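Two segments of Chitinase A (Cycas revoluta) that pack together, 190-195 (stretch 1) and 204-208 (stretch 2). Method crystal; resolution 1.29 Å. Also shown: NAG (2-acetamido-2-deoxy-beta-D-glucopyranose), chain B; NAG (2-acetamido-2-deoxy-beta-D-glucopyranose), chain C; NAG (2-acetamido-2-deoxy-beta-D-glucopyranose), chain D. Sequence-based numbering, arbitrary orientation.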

# COMPACT_ATOMS: atom_id res chain seq x y z
N MET A 190 -0.68 -1.69 -5.53
CA MET A 190 -1.62 -2.26 -4.57
C MET A 190 -2.24 -3.55 -5.11
O MET A 190 -3.41 -3.58 -5.51
CB MET A 190 -2.67 -1.21 -4.19
CG MET A 190 -2.06 0.00 -3.50
SD MET A 190 -3.24 1.25 -2.96
CE MET A 190 -3.64 2.05 -4.52
N ALA A 191 -1.43 -4.60 -5.10
CA ALA A 191 -1.80 -5.90 -5.67
C ALA A 191 -2.60 -6.75 -4.68
O ALA A 191 -2.19 -7.85 -4.29
CB ALA A 191 -0.56 -6.63 -6.13
N TYR A 192 -3.76 -6.23 -4.27
CA TYR A 192 -4.64 -6.92 -3.34
C TYR A 192 -6.05 -6.35 -3.45
O TYR A 192 -6.31 -5.46 -4.27
CB TYR A 192 -4.11 -6.86 -1.90
CG TYR A 192 -3.50 -5.54 -1.48
CD1 TYR A 192 -4.30 -4.50 -1.00
CD2 TYR A 192 -2.13 -5.32 -1.56
CE1 TYR A 192 -3.74 -3.28 -0.61
CE2 TYR A 192 -1.56 -4.11 -1.18
CZ TYR A 192 -2.37 -3.10 -0.70
OH TYR A 192 -1.79 -1.91 -0.32
N ASP A 193 -6.96 -6.87 -2.62
CA ASP A 193 -8.38 -6.54 -2.66
C ASP A 193 -9.03 -6.89 -4.00
O ASP A 193 -9.91 -6.18 -4.49
CB ASP A 193 -8.64 -5.08 -2.25
CG ASP A 193 -8.43 -4.84 -0.76
OD1 ASP A 193 -8.50 -5.82 0.03
OD2 ASP A 193 -8.21 -3.67 -0.37
N PHE A 194 -8.58 -8.00 -4.58
CA PHE A 194 -9.17 -8.52 -5.82
C PHE A 194 -10.52 -9.18 -5.57
O PHE A 194 -11.36 -9.22 -6.47
CB PHE A 194 -8.25 -9.55 -6.49
CG PHE A 194 -6.86 -9.06 -6.76
CD1 PHE A 194 -6.63 -7.76 -7.21
CD2 PHE A 194 -5.77 -9.91 -6.60
CE1 PHE A 194 -5.34 -7.31 -7.47
CE2 PHE A 194 -4.48 -9.46 -6.86
CZ PHE A 194 -4.26 -8.16 -7.30
N HIS A 195 -10.69 -9.71 -4.37
CA HIS A 195 -11.89 -10.43 -3.97
C HIS A 195 -12.20 -10.16 -2.51
O HIS A 195 -11.30 -9.88 -1.73
CB HIS A 195 -11.73 -11.93 -4.22
CG HIS A 195 -11.44 -12.27 -5.65
ND1 HIS A 195 -12.36 -12.08 -6.66
CD2 HIS A 195 -10.33 -12.76 -6.25
CE1 HIS A 195 -11.83 -12.44 -7.82
NE2 HIS A 195 -10.60 -12.86 -7.59
N ALA A 204 -9.50 -15.75 -3.55
CA ALA A 204 -8.18 -15.35 -3.09
C ALA A 204 -8.00 -13.84 -3.28
O ALA A 204 -7.85 -13.38 -4.42
CB ALA A 204 -7.09 -16.12 -3.83
N PRO A 205 -8.03 -13.06 -2.18
CA PRO A 205 -8.07 -11.59 -2.29
C PRO A 205 -6.83 -10.96 -2.92
O PRO A 205 -6.89 -9.84 -3.41
CB PRO A 205 -8.23 -11.13 -0.84
CG PRO A 205 -8.72 -12.32 -0.10
CD PRO A 205 -8.11 -13.50 -0.78
N ALA A 206 -5.70 -11.67 -2.89
CA ALA A 206 -4.46 -11.14 -3.45
C ALA A 206 -3.74 -12.16 -4.33
O ALA A 206 -2.51 -12.18 -4.40
CB ALA A 206 -3.55 -10.62 -2.34
N ALA A 207 -4.52 -12.99 -5.03
CA ALA A 207 -3.98 -14.01 -5.92
C ALA A 207 -2.82 -13.50 -6.78
O ALA A 207 -2.94 -12.47 -7.45
CB ALA A 207 -5.09 -14.55 -6.81
N LEU A 208 -1.70 -14.22 -6.74
CA LEU A 208 -0.57 -13.91 -7.62
C LEU A 208 -0.92 -14.21 -9.07
O LEU A 208 -0.60 -13.43 -9.97
CB LEU A 208 0.68 -14.70 -7.20
CG LEU A 208 1.93 -14.51 -8.06
CD1 LEU A 208 2.36 -13.04 -8.13
CD2 LEU A 208 3.06 -15.37 -7.53
C1 NAG B . -5.67 0.44 0.25
C2 NAG B . -5.18 1.65 1.05
C3 NAG B . -5.24 1.38 2.56
C4 NAG B . -6.53 0.68 3.00
C5 NAG B . -6.84 -0.50 2.08
C6 NAG B . -8.12 -1.24 2.44
C7 NAG B . -2.75 1.28 0.66
C8 NAG B . -1.46 1.94 0.26
N2 NAG B . -3.83 2.07 0.69
O1 NAG B . -5.82 0.80 -1.11
O3 NAG B . -5.07 2.59 3.26
O4 NAG B . -6.35 0.22 4.33
O5 NAG B . -6.91 -0.04 0.74
O6 NAG B . -9.24 -0.38 2.34
O7 NAG B . -2.75 0.07 0.93
C1 NAG C . -13.38 -4.29 -6.39
C2 NAG C . -12.06 -3.65 -5.95
C3 NAG C . -11.94 -3.53 -4.43
C4 NAG C . -13.20 -2.96 -3.80
C5 NAG C . -14.46 -3.63 -4.37
C6 NAG C . -15.74 -3.00 -3.84
C7 NAG C . -10.34 -4.11 -7.64
C8 NAG C . -9.19 -4.97 -8.05
N2 NAG C . -10.93 -4.40 -6.48
O3 NAG C . -10.83 -2.72 -4.12
O4 NAG C . -13.14 -3.16 -2.40
O5 NAG C . -14.46 -3.60 -5.79
O6 NAG C . -15.84 -1.65 -4.26
O7 NAG C . -10.71 -3.18 -8.37
C1 NAG D . -15.11 -6.37 -10.96
C2 NAG D . -15.97 -5.25 -10.37
C3 NAG D . -15.19 -4.38 -9.39
C4 NAG D . -14.30 -5.18 -8.42
C5 NAG D . -13.54 -6.26 -9.21
C6 NAG D . -12.66 -7.15 -8.33
C7 NAG D . -17.72 -4.53 -11.92
C8 NAG D . -18.09 -3.60 -13.03
N2 NAG D . -16.49 -4.42 -11.45
O1 NAG D . -15.92 -7.27 -11.68
O3 NAG D . -16.08 -3.57 -8.66
O4 NAG D . -13.40 -4.27 -7.83
O5 NAG D . -14.44 -7.07 -9.93
O6 NAG D . -13.46 -7.90 -7.43
O7 NAG D . -18.55 -5.35 -11.51

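Two irregular loop segments of Chitinase A, neither forming helix or strand where they touch, pack side by side and bury 305 Å² between them, counting both sides. Their CA atoms come nearest at Tyr192 and Ala206, 4.2 Å apart, and at His195 and Pro205, 4.3 Å apart.

Pro205 covers the most surface and supplies the single hydrogen bond across the contact. Its carbonyl oxygen accepts from the backbone amide of Phe194, with N of Phe194 2.8 Å from O of Pro205 and an N-H...O angle of 160°, a short and nearly straight bond. The amide N of Asp193 also lies 3.1 Å from Pro205 O, but its angle is too poor for a hydrogen bond; at Asp193 (psi 37°) two successive amide nitrogens lie close together and both near Pro205 O, and of the two only that of Phe194 is well aimed. Pro205 also meets His195: its CB packs 3.4 Å from the carbonyl O of His195. That oxygen is buried by the contact and has no polar partner in the model.

His195 points its CA-to-CB bond toward the second stretch, and its chi1 of -59° (m) places the imidazole beside Ala204. There CD2 of His195 lies 3.1 Å from the carbonyl O of Ala204, which sits at the ring edge, near the ring plane. This is a close carbon-to-oxygen approach, suited to the polarised C-H of an imidazole, while ND1 is satisfied elsewhere in the structure.

Phe194 also directs its CA-to-CB bond toward the second stretch, with chi1 at -55° (m). Its ring reaches along the backbone of that stretch: CD2 is 3.6 Å from CA of Ala206, and CE2 is 3.4 Å from O of Ala207, which meets the ring edge, where the aromatic hydrogens carry slight positive charge. Beside it, a small apolar contact joins CB of Tyr192 to CB of Ala206 at 3.8 Å, and the end of the tyrosine side chain leads away from the second stretch.

The first stretch also binds sugar. Tyr192 OH donates to O7 of NAG (chain B) at 2.5 Å, Asp193 O accepts from N2 of NAG (chain C) at 2.9 Å, and Phe194 O accepts from O6 of NAG (chain D) at 2.7 Å. Phe194 thus bonds through its amide N to Pro205 and through its carbonyl O to a sugar.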